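Local coordinates for structural protein ORF273 (Acidianus two-tailed virus, PDB 4ART) that is a structural protein of the virion with a new fold, stable to heat and acid, whose precise role remains to be established, at residues A[61-66]-A[86-91]; A[139-144]-A[155-160]; A[126-131]-A[184-189]; A[166-171]-A[242-247]. All coordinates share one frame; numbering follows the deposited sequence.

In the fold
From the N terminus, interaction 1 comes first, closing a short span that holds strand 67-69 and helix 70-78 and pairing two strands of the mixed sheet. Segment 126-131 then opens interaction 3, and before its partner 184-189 arrives the chain completes interaction 2, the hairpin 139-144 with 155-160, which interaction 3 thus encloses. Segment 166-171 also falls within that span but waits for 242-247, so interactions 3 and 4 cross. Interactions 1 and 2 adjoin through Phe-90 and Ile-141, interactions 2 and 4 through Ile-159 and Tyr-247. Interaction 4 joins the end of helix 162-168 to the loop before strand 247-253; interaction 3 stands apart, pairing strands 127-128 and 185-186 beside the second subunit.

Interaction 1 of 4, residues A[61-66]-A[86-91]; sequences ILRDGK and DIYAFV
Asp-86 begins the pairing with its backbone: its O accepts from Arg-63 N at 3.1 Å, nearly along the C=O axis, while CD2 of Leu-62 packs against the same carbonyl oxygen. One step on, Ile-87 points away from segment 61-66, and its CG1 meets Leu-62 CD2, at 4.0 Å. Tyr-88 carries the most distinctive contact. Its N donates to Ile-61 O at 2.8 Å. With CG anti to the backbone N (chi1 -176°), its ring turns one face to Arg-63, whose chain, bent at chi2, lays the CD methylene 3.4 Å from Tyr-88 CD1 and the guanidinium flat beyond it. The planes differ by 13° and Arg-63 CZ lies 4.4 Å from the Tyr-88 ring centroid, a cation-pi stack that rests exposed Arg-63 on the buried Tyr-88 ring. Ala-89 N is the second donor on Ile-61 O, at 3.0 Å; Ala-89 also sits beside Ile-61, CB to CB, and its O takes Ile-61 N-H in an almost straight bond of 2.8 Å. Further along, Val-91 offers CG2 to CG1 and CD1 of Ile-61, whose side chain also packs on helix 23-44. Tyr-88 and Ala-89 opposite Ile-61, in antiparallel strands, define a classic beta bulge.

Interaction 2 of 4, residues A[139-144]-A[155-160]; sequences YYIHAV and LAVNIY
Six backbone bonds join strands 139-146 and 154-161 here, given and taken in reciprocal pairs by Tyr-140 and Tyr-160, His-142 and Asn-158, and Val-144 and Ala-156; Tyr-160 N, for example, lies 2.8 Å from Tyr-140 O. The paired tyrosines share a face of the sheet but choose different torsions: Tyr-140 holds CG anti to its backbone N (chi1 167°), Tyr-160 holds CG beside its N (chi1 -59°). Running side by side, they bring Tyr-160 CD1 to the edge of the Tyr-140 ring, 3.6 Å from CD2, with the planes oblique to each other. A water bonded to Tyr-160 OH at 2.8 Å also makes a weak bond to His-142 ND1. The polar tips are held from beyond the pair: Tyr-140 OH by Glu-92, His-142 NE2 by Asp-94, and Asn-158 OD1 by Gln-248. On the face of Ile-141, Val-157 and Ile-159, the two isoleucines adopt the same rotamer and lie alongside, Ile-141 CG1 4.0 Å from Ile-159 CG1. Ile-141 CG2 reaches across to Val-157 CG1 at 3.6 Å. Ile-159 CG2, anti to its backbone N, presses on Tyr-139 CD1 at 3.4 Å. Regular alternation of hydrogen-bonded and non-hydrogen-bonded pairs, wholly buried, marks a central antiparallel beta hairpin of the mixed sheet.

Interaction 3 of 4, residues A[126-131]-A[184-189]; sequences FRIANE and RTITAD
Ile-186 can be followed outward from its backbone, whose N-H is given to Arg-127 O at 2.7 Å, nearly along the C=O axis. At CB, 4.2 Å from Arg-127 O, the chain branches: CG1 takes the crowded position between backbone N and carbonyl carbon (chi1 69°), 3.7 Å from Arg-127 O, and from there meets Ile-128 CG1 at 4.1 Å. The tip, CD1, touches the same Ile-128 CG1, so the two isoleucines lie side by side. The other branch, CG2, heads for Phe-126 CD2 at 3.9 Å and also lies over one face, toward the rim, of the Arg-184 guanidinium, which Glu-190 holds by a salt bridge. Backbone bonds from Arg-127 N to Arg-184 O and from Ala-129 N to Ile-186 O, the latter 2.9 Å, complete the parallel pairing. Just past it, Thr-187 N-caps helix 188-201 through OG1 to Glu-190 N, and a type II' turn runs from Ile-128 to Glu-131. The apolar face is roofed by Leu-121, Leu-179 and Phe-191 of helices 113-123, 171-179 and 188-201, while Phe-228 of the second subunit packs on Ile-128: strands 127-128 and 185-186 thus sit among three helices at the dimer contact.

Interaction 4 of 4, residues A[166-171]-A[242-247]; sequences ARALRI and LFPTPY
A Schellman motif ends helix 162-168, and against this helix end rests the aromatic ring of Phe-243, at the start of the loop that follows helix 229-242. Arg-170 leaves the helical conformation with positive phi (65°); its N bonds back to Arg-167 O, and Ile-171 N reaches Ala-166 O at 2.9 Å. The two segments meet through apolar side chains and one CH-pi contact. In the latter, Ala-168 points its methyl straight down on the Phe-243 ring: CB stands 3.8 Å from the ring centroid and 6° off the normal, centred on the face. Leu-169 comes from another side. Its side chain, with CG beside the backbone N (chi1 -78°), crosses that of Phe-243 at about a right angle and sets CD2 at the edge of the ring, in its plane, 3.6 Å from CZ. Consecutive residues are thus met differently, Ala-168 by a face of the ring and Leu-169 by an edge. Elsewhere, Tyr-239 and Leu-205 adjoin the ring, and Leu-169 also packs on Ile-113 of helix 113-123. The contact itself joins the C-terminal end of helix 162-168 to the loop leading to strand 247-253. Pro-244 completes the seat of the alanine methyl, its CD lying 3.8 Å from Ala-168 CB, while Ala-168 O sits 3.7 Å from CE1 of Phe-243.

Interaction 1 of 4, residues A[61-66]-A[86-91]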
loop_
_atom_site.group_PDB
_atom_site.type_symbol
_atom_site.label_atom_id
_atom_site.label_comp_id
_atom_site.label_asym_id
_atom_site.label_seq_id
_atom_site.Cartn_x
_atom_site.Cartn_y
_atom_site.Cartn_z
ATOM N N ILE A 61 -14.420 9.632 14.262
ATOM C CA ILE A 61 -14.741 10.843 14.992
ATOM C C ILE A 61 -16.245 10.946 14.886
ATOM O O ILE A 61 -16.808 10.864 13.783
ATOM C CB ILE A 61 -13.998 12.149 14.566
ATOM C CG1 ILE A 61 -12.469 11.946 14.591
ATOM C CG2 ILE A 61 -14.396 13.334 15.473
ATOM C CD1 ILE A 61 -11.632 13.122 14.057
ATOM N N LEU A 62 -16.893 11.052 16.048
ATOM C CA LEU A 62 -18.332 11.146 16.148
ATOM C C LEU A 62 -18.766 12.581 15.966
ATOM O O LEU A 62 -17.932 13.503 15.983
ATOM C CB LEU A 62 -18.854 10.527 17.468
ATOM C CG LEU A 62 -18.732 8.999 17.625
ATOM C CD1 LEU A 62 -19.623 8.486 18.732
ATOM C CD2 LEU A 62 -18.773 8.226 16.311
ATOM N N ARG A 63 -20.059 12.772 15.722
ATOM C CA ARG A 63 -20.636 14.078 15.438
ATOM C C ARG A 63 -20.459 15.031 16.661
ATOM O O ARG A 63 -20.359 16.231 16.479
ATOM C CB ARG A 63 -22.109 13.859 14.986
ATOM C CG ARG A 63 -22.792 15.020 14.283
ATOM C CD ARG A 63 -22.310 15.339 12.879
ATOM N NE ARG A 63 -22.845 16.622 12.406
ATOM C CZ ARG A 63 -22.343 17.818 12.710
ATOM N NH1 ARG A 63 -21.274 17.919 13.499
ATOM N NH2 ARG A 63 -22.908 18.923 12.238
ATOM N N ASP A 64 -20.285 14.460 17.876
ATOM C CA ASP A 64 -20.054 15.172 19.136
ATOM C C ASP A 64 -18.553 15.445 19.383
ATOM O O ASP A 64 -18.196 15.959 20.438
ATOM C CB ASP A 64 -20.674 14.410 20.323
ATOM C CG ASP A 64 -20.119 13.005 20.585
ATOM O OD1 ASP A 64 -19.088 12.635 19.967
ATOM O OD2 ASP A 64 -20.689 12.299 21.420
ATOM N N GLY A 65 -17.712 15.075 18.427
ATOM C CA GLY A 65 -16.266 15.283 18.499
ATOM C C GLY A 65 -15.464 14.214 19.218
ATOM O O GLY A 65 -14.241 14.330 19.309
ATOM N N LYS A 66 -16.118 13.175 19.746
ATOM C CA LYS A 66 -15.391 12.082 20.408
ATOM C C LYS A 66 -14.650 11.235 19.406
ATOM O O LYS A 66 -15.139 11.029 18.293
ATOM C CB LYS A 66 -16.305 11.228 21.313
ATOM C CG LYS A 66 -16.434 11.785 22.725
ATOM C CD LYS A 66 -15.618 10.951 23.716
ATOM C CE LYS A 66 -16.466 10.523 24.863
ATOM N NZ LYS A 66 -15.773 9.535 25.741
ATOM N N ASP A 86 -23.624 7.599 14.060
ATOM C CA ASP A 86 -22.916 8.672 14.770
ATOM C C ASP A 86 -21.540 9.020 14.191
ATOM O O ASP A 86 -20.960 10.030 14.578
ATOM C CB ASP A 86 -22.810 8.305 16.265
ATOM C CG ASP A 86 -24.139 8.271 17.001
ATOM O OD1 ASP A 86 -25.002 9.141 16.719
ATOM O OD2 ASP A 86 -24.304 7.407 17.877
ATOM N N ILE A 87 -20.998 8.170 13.297
ATOM C CA ILE A 87 -19.686 8.386 12.678
ATOM C C ILE A 87 -19.744 9.582 11.730
ATOM O O ILE A 87 -20.540 9.590 10.784
ATOM C CB ILE A 87 -19.145 7.100 11.996
ATOM C CG1 ILE A 87 -18.981 5.973 13.026
ATOM C CG2 ILE A 87 -17.808 7.392 11.250
ATOM C CD1 ILE A 87 -18.899 4.598 12.460
ATOM N N TYR A 88 -18.893 10.580 11.986
ATOM C CA TYR A 88 -18.812 11.826 11.222
ATOM C C TYR A 88 -17.545 11.880 10.333
ATOM O O TYR A 88 -17.583 12.426 9.223
ATOM C CB TYR A 88 -18.815 12.997 12.209
ATOM C CG TYR A 88 -18.825 14.375 11.588
ATOM C CD1 TYR A 88 -19.793 14.731 10.654
ATOM C CD2 TYR A 88 -17.920 15.352 11.996
ATOM C CE1 TYR A 88 -19.854 16.025 10.134
ATOM C CE2 TYR A 88 -17.975 16.655 11.482
ATOM C CZ TYR A 88 -18.945 16.982 10.552
ATOM O OH TYR A 88 -19.008 18.247 10.036
ATOM N N ALA A 89 -16.429 11.331 10.836
ATOM C CA ALA A 89 -15.146 11.304 10.133
ATOM C C ALA A 89 -14.428 10.000 10.379
ATOM O O ALA A 89 -14.502 9.439 11.482
ATOM C CB ALA A 89 -14.267 12.479 10.568
ATOM N N PHE A 90 -13.743 9.506 9.338
ATOM C CA PHE A 90 -12.922 8.292 9.385
ATOM C C PHE A 90 -11.464 8.746 9.323
ATOM O O PHE A 90 -11.125 9.578 8.501
ATOM C CB PHE A 90 -13.267 7.360 8.217
ATOM C CG PHE A 90 -12.405 6.128 8.110
ATOM C CD1 PHE A 90 -12.526 5.092 9.027
ATOM C CD2 PHE A 90 -11.480 5.997 7.087
ATOM C CE1 PHE A 90 -11.732 3.946 8.922
ATOM C CE2 PHE A 90 -10.686 4.859 6.982
ATOM C CZ PHE A 90 -10.828 3.823 7.883
ATOM N N VAL A 91 -10.626 8.246 10.232
ATOM C CA VAL A 91 -9.222 8.639 10.325
ATOM C C VAL A 91 -8.332 7.440 9.998
ATOM O O VAL A 91 -8.481 6.387 10.594
ATOM C CB VAL A 91 -8.860 9.223 11.722
ATOM C CG1 VAL A 91 -7.441 9.786 11.742
ATOM C CG2 VAL A 91 -9.860 10.266 12.177
#

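Interaction 2 of 4, residues A[139-144]-A[155-160]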
loop_
_atom_site.group_PDB
_atom_site.type_symbol
_atom_site.label_atom_id
_atom_site.label_comp_id
_atom_site.label_asym_id
_atom_site.label_seq_id
_atom_site.Cartn_x
_atom_site.Cartn_y
_atom_site.Cartn_z
ATOM N N TYR A 139 -16.292 13.398 6.418
ATOM C CA TYR A 139 -14.866 13.541 6.169
ATOM C C TYR A 139 -14.029 12.306 6.226
ATOM O O TYR A 139 -14.276 11.393 7.014
ATOM C CB TYR A 139 -14.262 14.571 7.140
ATOM C CG TYR A 139 -14.810 15.979 6.986
ATOM C CD1 TYR A 139 -14.321 16.831 6.008
ATOM C CD2 TYR A 139 -15.762 16.478 7.873
ATOM C CE1 TYR A 139 -14.789 18.143 5.892
ATOM C CE2 TYR A 139 -16.247 17.785 7.763
ATOM C CZ TYR A 139 -15.760 18.614 6.764
ATOM O OH TYR A 139 -16.223 19.907 6.619
ATOM N N TYR A 140 -13.005 12.302 5.373
ATOM C CA TYR A 140 -11.969 11.297 5.381
ATOM C C TYR A 140 -10.700 12.025 5.827
ATOM O O TYR A 140 -10.333 13.046 5.246
ATOM C CB TYR A 140 -11.776 10.600 4.012
ATOM C CG TYR A 140 -10.489 9.788 3.990
ATOM C CD1 TYR A 140 -10.433 8.523 4.545
ATOM C CD2 TYR A 140 -9.300 10.340 3.515
ATOM C CE1 TYR A 140 -9.231 7.807 4.597
ATOM C CE2 TYR A 140 -8.094 9.650 3.584
ATOM C CZ TYR A 140 -8.063 8.378 4.109
ATOM O OH TYR A 140 -6.855 7.719 4.096
ATOM N N ILE A 141 -10.050 11.510 6.877
ATOM C CA ILE A 141 -8.846 12.160 7.422
ATOM C C ILE A 141 -7.638 11.236 7.321
ATOM O O ILE A 141 -7.682 10.094 7.763
ATOM C CB ILE A 141 -9.069 12.676 8.881
ATOM C CG1 ILE A 141 -10.309 13.584 8.968
ATOM C CG2 ILE A 141 -7.823 13.358 9.428
ATOM C CD1 ILE A 141 -10.663 14.094 10.405
ATOM N N HIS A 142 -6.566 11.750 6.741
ATOM C CA HIS A 142 -5.312 11.033 6.639
ATOM C C HIS A 142 -4.302 11.753 7.490
ATOM O O HIS A 142 -3.997 12.915 7.213
ATOM C CB HIS A 142 -4.839 10.928 5.180
ATOM C CG HIS A 142 -3.631 10.028 5.004
ATOM N ND1 HIS A 142 -2.816 10.148 3.912
ATOM C CD2 HIS A 142 -3.174 8.984 5.760
ATOM C CE1 HIS A 142 -1.871 9.220 4.041
ATOM N NE2 HIS A 142 -2.035 8.497 5.134
ATOM N N ALA A 143 -3.865 11.099 8.585
ATOM C CA ALA A 143 -2.866 11.627 9.515
ATOM C C ALA A 143 -1.560 10.913 9.258
ATOM O O ALA A 143 -1.553 9.699 9.131
ATOM C CB ALA A 143 -3.306 11.429 10.956
ATOM N N VAL A 144 -0.470 11.661 9.100
ATOM C CA VAL A 144 0.848 11.065 8.842
ATOM C C VAL A 144 1.818 11.507 9.910
ATOM O O VAL A 144 1.986 12.706 10.136
ATOM C CB VAL A 144 1.398 11.329 7.401
ATOM C CG1 VAL A 144 2.606 10.438 7.092
ATOM C CG2 VAL A 144 0.308 11.141 6.345
ATOM N N LEU A 155 3.737 15.684 12.655
ATOM C CA LEU A 155 2.391 15.218 12.351
ATOM C C LEU A 155 1.796 16.135 11.311
ATOM O O LEU A 155 1.951 17.343 11.397
ATOM C CB LEU A 155 1.486 15.169 13.623
ATOM C CG LEU A 155 -0.043 14.956 13.423
ATOM C CD1 LEU A 155 -0.362 13.599 12.804
ATOM C CD2 LEU A 155 -0.806 15.130 14.722
ATOM N N ALA A 156 1.155 15.546 10.298
ATOM C CA ALA A 156 0.426 16.260 9.264
ATOM C C ALA A 156 -0.954 15.631 9.195
ATOM O O ALA A 156 -1.086 14.410 9.186
ATOM C CB ALA A 156 1.123 16.153 7.926
ATOM N N VAL A 157 -1.978 16.462 9.260
ATOM C CA VAL A 157 -3.356 15.989 9.239
ATOM C C VAL A 157 -3.976 16.584 7.962
ATOM O O VAL A 157 -3.988 17.811 7.804
ATOM C CB VAL A 157 -4.138 16.435 10.507
ATOM C CG1 VAL A 157 -5.569 15.895 10.487
ATOM C CG2 VAL A 157 -3.420 16.061 11.805
ATOM N N ASN A 158 -4.478 15.714 7.075
ATOM C CA ASN A 158 -5.140 16.067 5.802
ATOM C C ASN A 158 -6.611 15.705 5.866
ATOM O O ASN A 158 -6.939 14.540 6.014
ATOM C CB ASN A 158 -4.470 15.329 4.615
ATOM C CG ASN A 158 -3.086 15.853 4.324
ATOM O OD1 ASN A 158 -2.856 17.037 4.298
ATOM N ND2 ASN A 158 -2.071 15.030 4.458
ATOM N N ILE A 159 -7.492 16.702 5.727
ATOM C CA ILE A 159 -8.934 16.522 5.793
ATOM C C ILE A 159 -9.582 16.657 4.424
ATOM O O ILE A 159 -9.541 17.720 3.808
ATOM C CB ILE A 159 -9.549 17.455 6.869
ATOM C CG1 ILE A 159 -8.877 17.212 8.246
ATOM C CG2 ILE A 159 -11.034 17.244 6.934
ATOM C CD1 ILE A 159 -9.075 18.277 9.211
ATOM N N TYR A 160 -10.243 15.584 3.979
ATOM C CA TYR A 160 -10.923 15.543 2.677
ATOM C C TYR A 160 -12.412 15.457 2.902
ATOM O O TYR A 160 -12.867 14.665 3.718
ATOM C CB TYR A 160 -10.482 14.284 1.884
ATOM C CG TYR A 160 -8.993 14.190 1.615
ATOM C CD1 TYR A 160 -8.130 13.621 2.546
ATOM C CD2 TYR A 160 -8.439 14.710 0.442
ATOM C CE1 TYR A 160 -6.757 13.567 2.320
ATOM C CE2 TYR A 160 -7.074 14.640 0.195
ATOM C CZ TYR A 160 -6.235 14.082 1.141
ATOM O OH TYR A 160 -4.896 13.988 0.872
HETATM O O HOH W 1 -2.897 13.182 2.602
#

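Interaction 3 of 4, residues A[126-131]-A[184-189]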
loop_
_atom_site.group_PDB
_atom_site.type_symbol
_atom_site.label_atom_id
_atom_site.label_comp_id
_atom_site.label_asym_id
_atom_site.label_seq_id
_atom_site.Cartn_x
_atom_site.Cartn_y
_atom_site.Cartn_z
ATOM N N PHE A 126 -27.339 3.667 -0.813
ATOM C CA PHE A 126 -27.096 2.288 -1.235
ATOM C C PHE A 126 -26.537 1.472 -0.043
ATOM O O PHE A 126 -25.959 2.036 0.894
ATOM C CB PHE A 126 -26.123 2.233 -2.434
ATOM C CG PHE A 126 -26.672 2.778 -3.733
ATOM C CD1 PHE A 126 -26.532 4.119 -4.061
ATOM C CD2 PHE A 126 -27.331 1.948 -4.628
ATOM C CE1 PHE A 126 -27.051 4.622 -5.273
ATOM C CE2 PHE A 126 -27.824 2.438 -5.851
ATOM C CZ PHE A 126 -27.681 3.771 -6.170
ATOM N N ARG A 127 -26.789 0.162 -0.047
ATOM C CA ARG A 127 -26.303 -0.800 0.957
ATOM C C ARG A 127 -25.436 -1.828 0.224
ATOM O O ARG A 127 -25.851 -2.308 -0.824
ATOM C CB ARG A 127 -27.477 -1.492 1.704
ATOM C CG ARG A 127 -27.950 -0.698 2.926
ATOM C CD ARG A 127 -28.951 -1.464 3.789
ATOM N NE ARG A 127 -29.079 -0.896 5.140
ATOM C CZ ARG A 127 -29.942 0.061 5.489
ATOM N NH1 ARG A 127 -30.772 0.579 4.591
ATOM N NH2 ARG A 127 -29.974 0.511 6.738
ATOM N N ILE A 128 -24.217 -2.104 0.724
ATOM C CA ILE A 128 -23.298 -3.069 0.118
ATOM C C ILE A 128 -23.508 -4.385 0.855
ATOM O O ILE A 128 -23.204 -4.495 2.054
ATOM C CB ILE A 128 -21.799 -2.566 0.096
ATOM C CG1 ILE A 128 -21.671 -1.205 -0.608
ATOM C CG2 ILE A 128 -20.851 -3.585 -0.547
ATOM C CD1 ILE A 128 -20.499 -0.392 -0.219
ATOM N N ALA A 129 -24.138 -5.349 0.146
ATOM C CA ALA A 129 -24.476 -6.679 0.648
ATOM C C ALA A 129 -25.001 -6.626 2.106
ATOM O O ALA A 129 -25.871 -5.796 2.389
ATOM C CB ALA A 129 -23.291 -7.622 0.494
ATOM N N ASN A 130 -24.453 -7.428 3.031
ATOM C CA ASN A 130 -24.939 -7.393 4.412
ATOM C C ASN A 130 -24.113 -6.532 5.372
ATOM O O ASN A 130 -24.316 -6.606 6.589
ATOM C CB ASN A 130 -25.263 -8.792 4.970
ATOM C CG ASN A 130 -26.411 -9.459 4.249
ATOM O OD1 ASN A 130 -27.601 -9.301 4.589
ATOM N ND2 ASN A 130 -26.085 -10.184 3.187
ATOM N N GLU A 131 -23.245 -5.680 4.833
ATOM C CA GLU A 131 -22.399 -4.789 5.630
ATOM C C GLU A 131 -23.115 -3.582 6.253
ATOM O O GLU A 131 -24.023 -3.017 5.641
ATOM C CB GLU A 131 -21.142 -4.377 4.856
ATOM C CG GLU A 131 -20.212 -5.542 4.533
ATOM C CD GLU A 131 -19.942 -6.553 5.638
ATOM O OE1 GLU A 131 -19.299 -6.172 6.644
ATOM O OE2 GLU A 131 -20.376 -7.722 5.500
ATOM N N ARG A 184 -30.580 0.972 -3.297
ATOM C CA ARG A 184 -30.856 -0.434 -3.024
ATOM C C ARG A 184 -29.576 -1.117 -2.486
ATOM O O ARG A 184 -28.515 -0.498 -2.421
ATOM C CB ARG A 184 -31.311 -1.145 -4.328
ATOM C CG ARG A 184 -30.354 -1.024 -5.533
ATOM C CD ARG A 184 -30.660 -2.097 -6.559
ATOM N NE ARG A 184 -29.865 -1.948 -7.776
ATOM C CZ ARG A 184 -28.846 -2.729 -8.122
ATOM N NH1 ARG A 184 -28.457 -3.715 -7.331
ATOM N NH2 ARG A 184 -28.197 -2.515 -9.256
ATOM N N THR A 185 -29.693 -2.403 -2.118
ATOM C CA THR A 185 -28.563 -3.211 -1.697
ATOM C C THR A 185 -27.888 -3.690 -2.980
ATOM O O THR A 185 -28.559 -4.245 -3.853
ATOM C CB THR A 185 -29.012 -4.394 -0.822
ATOM O OG1 THR A 185 -29.850 -3.915 0.231
ATOM C CG2 THR A 185 -27.821 -5.169 -0.241
ATOM N N ILE A 186 -26.582 -3.482 -3.093
ATOM C CA ILE A 186 -25.804 -3.948 -4.247
ATOM C C ILE A 186 -24.984 -5.181 -3.850
ATOM O O ILE A 186 -24.698 -5.377 -2.664
ATOM C CB ILE A 186 -24.933 -2.802 -4.844
ATOM C CG1 ILE A 186 -23.787 -2.375 -3.901
ATOM C CG2 ILE A 186 -25.812 -1.622 -5.235
ATOM C CD1 ILE A 186 -22.570 -1.851 -4.578
ATOM N N THR A 187 -24.600 -6.003 -4.824
ATOM C CA THR A 187 -23.772 -7.181 -4.555
ATOM C C THR A 187 -22.294 -6.738 -4.479
ATOM O O THR A 187 -21.954 -5.622 -4.907
ATOM C CB THR A 187 -23.927 -8.232 -5.676
ATOM O OG1 THR A 187 -23.424 -7.668 -6.885
ATOM C CG2 THR A 187 -25.370 -8.711 -5.873
ATOM N N ALA A 188 -21.414 -7.642 -3.999
ATOM C CA ALA A 188 -19.964 -7.427 -3.958
ATOM C C ALA A 188 -19.445 -7.290 -5.402
ATOM O O ALA A 188 -18.568 -6.469 -5.671
ATOM C CB ALA A 188 -19.283 -8.595 -3.263
ATOM N N ASP A 189 -20.028 -8.082 -6.333
ATOM C CA ASP A 189 -19.680 -8.049 -7.753
ATOM C C ASP A 189 -19.949 -6.685 -8.365
ATOM O O ASP A 189 -19.099 -6.182 -9.101
ATOM C CB ASP A 189 -20.378 -9.157 -8.529
ATOM C CG ASP A 189 -19.871 -10.537 -8.144
ATOM O OD1 ASP A 189 -18.634 -10.689 -7.949
ATOM O OD2 ASP A 189 -20.708 -11.448 -7.970
#

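Interaction 4 of 4, residues A[166-171]-A[242-247]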
loop_
_atom_site.group_PDB
_atom_site.type_symbol
_atom_site.label_atom_id
_atom_site.label_comp_id
_atom_site.label_asym_id
_atom_site.label_seq_id
_atom_site.Cartn_x
_atom_site.Cartn_y
_atom_site.Cartn_z
ATOM N N ALA A 166 -15.524 12.261 -4.117
ATOM C CA ALA A 166 -16.292 11.315 -4.940
ATOM C C ALA A 166 -16.645 11.942 -6.300
ATOM O O ALA A 166 -16.514 11.270 -7.323
ATOM C CB ALA A 166 -17.572 10.864 -4.206
ATOM N N ARG A 167 -17.058 13.239 -6.308
ATOM C CA ARG A 167 -17.398 13.987 -7.506
ATOM C C ARG A 167 -16.201 14.123 -8.434
ATOM O O ARG A 167 -16.360 13.919 -9.622
ATOM C CB ARG A 167 -17.956 15.381 -7.155
ATOM C CG ARG A 167 -19.418 15.360 -6.774
ATOM C CD ARG A 167 -20.028 16.755 -6.763
ATOM N NE ARG A 167 -19.476 17.604 -5.706
ATOM C CZ ARG A 167 -19.938 17.638 -4.460
ATOM N NH1 ARG A 167 -20.953 16.856 -4.098
ATOM N NH2 ARG A 167 -19.390 18.452 -3.565
ATOM N N ALA A 168 -15.014 14.468 -7.902
ATOM C CA ALA A 168 -13.777 14.615 -8.695
ATOM C C ALA A 168 -13.341 13.280 -9.294
ATOM O O ALA A 168 -12.689 13.265 -10.330
ATOM C CB ALA A 168 -12.661 15.190 -7.832
ATOM N N LEU A 169 -13.688 12.171 -8.630
ATOM C CA LEU A 169 -13.374 10.818 -9.069
ATOM C C LEU A 169 -14.429 10.311 -10.040
ATOM O O LEU A 169 -14.301 9.196 -10.558
ATOM C CB LEU A 169 -13.243 9.863 -7.850
ATOM C CG LEU A 169 -11.934 9.953 -7.077
ATOM C CD1 LEU A 169 -12.046 9.240 -5.721
ATOM C CD2 LEU A 169 -10.755 9.411 -7.931
ATOM N N ARG A 170 -15.485 11.116 -10.277
ATOM C CA ARG A 170 -16.638 10.863 -11.161
ATOM C C ARG A 170 -17.474 9.693 -10.655
ATOM O O ARG A 170 -18.284 9.131 -11.405
ATOM C CB ARG A 170 -16.245 10.682 -12.647
ATOM C CG ARG A 170 -15.564 11.897 -13.304
ATOM C CD ARG A 170 -15.277 11.663 -14.780
ATOM N NE ARG A 170 -16.502 11.502 -15.577
ATOM C CZ ARG A 170 -16.965 10.341 -16.041
ATOM N NH1 ARG A 170 -16.307 9.209 -15.803
ATOM N NH2 ARG A 170 -18.089 10.304 -16.747
ATOM N N ILE A 171 -17.313 9.365 -9.364
ATOM C CA ILE A 171 -18.061 8.290 -8.727
ATOM C C ILE A 171 -19.583 8.442 -8.912
ATOM O O ILE A 171 -20.194 7.446 -9.295
ATOM C CB ILE A 171 -17.588 7.993 -7.280
ATOM C CG1 ILE A 171 -16.224 7.280 -7.295
ATOM C CG2 ILE A 171 -18.614 7.160 -6.517
ATOM C CD1 ILE A 171 -15.457 7.262 -5.983
ATOM N N LEU A 242 -8.199 20.079 -10.497
ATOM C CA LEU A 242 -9.439 19.321 -10.567
ATOM C C LEU A 242 -9.986 18.725 -9.282
ATOM O O LEU A 242 -11.197 18.570 -9.143
ATOM C CB LEU A 242 -9.313 18.234 -11.666
ATOM C CG LEU A 242 -8.907 18.719 -13.073
ATOM C CD1 LEU A 242 -8.843 17.553 -14.053
ATOM C CD2 LEU A 242 -9.868 19.771 -13.600
ATOM N N PHE A 243 -9.111 18.303 -8.402
ATOM C CA PHE A 243 -9.505 17.621 -7.179
ATOM C C PHE A 243 -9.664 18.630 -6.039
ATOM O O PHE A 243 -9.033 19.681 -6.071
ATOM C CB PHE A 243 -8.467 16.534 -6.851
ATOM C CG PHE A 243 -8.776 15.192 -7.470
ATOM C CD1 PHE A 243 -8.865 15.048 -8.852
ATOM C CD2 PHE A 243 -9.037 14.090 -6.677
ATOM C CE1 PHE A 243 -9.183 13.808 -9.429
ATOM C CE2 PHE A 243 -9.353 12.851 -7.251
ATOM C CZ PHE A 243 -9.431 12.724 -8.621
ATOM N N PRO A 244 -10.522 18.352 -5.039
ATOM C CA PRO A 244 -10.636 19.294 -3.912
ATOM C C PRO A 244 -9.355 19.327 -3.044
ATOM O O PRO A 244 -8.767 18.295 -2.729
ATOM C CB PRO A 244 -11.832 18.735 -3.125
ATOM C CG PRO A 244 -11.788 17.246 -3.398
ATOM C CD PRO A 244 -11.364 17.146 -4.837
ATOM N N THR A 245 -8.915 20.517 -2.690
ATOM C CA THR A 245 -7.747 20.708 -1.852
ATOM C C THR A 245 -8.111 20.219 -0.419
ATOM O O THR A 245 -9.132 20.685 0.129
ATOM C CB THR A 245 -7.338 22.229 -1.834
ATOM O OG1 THR A 245 -7.218 22.707 -3.165
ATOM C CG2 THR A 245 -6.016 22.445 -1.165
ATOM N N PRO A 246 -7.309 19.319 0.204
ATOM C CA PRO A 246 -7.590 18.953 1.602
ATOM C C PRO A 246 -7.260 20.102 2.569
ATOM O O PRO A 246 -6.395 20.913 2.280
ATOM C CB PRO A 246 -6.626 17.784 1.873
ATOM C CG PRO A 246 -5.492 18.034 1.010
ATOM C CD PRO A 246 -6.048 18.702 -0.257
ATOM N N TYR A 247 -7.924 20.155 3.710
ATOM C CA TYR A 247 -7.594 21.130 4.729
ATOM C C TYR A 247 -6.439 20.477 5.458
ATOM O O TYR A 247 -6.568 19.367 5.975
ATOM C CB TYR A 247 -8.781 21.334 5.644
ATOM C CG TYR A 247 -8.653 22.517 6.559
ATOM C CD1 TYR A 247 -9.137 23.768 6.184
ATOM C CD2 TYR A 247 -8.115 22.377 7.839
ATOM C CE1 TYR A 247 -9.115 24.840 7.067
ATOM C CE2 TYR A 247 -8.115 23.431 8.737
ATOM C CZ TYR A 247 -8.608 24.663 8.342
ATOM O OH TYR A 247 -8.554 25.718 9.200
#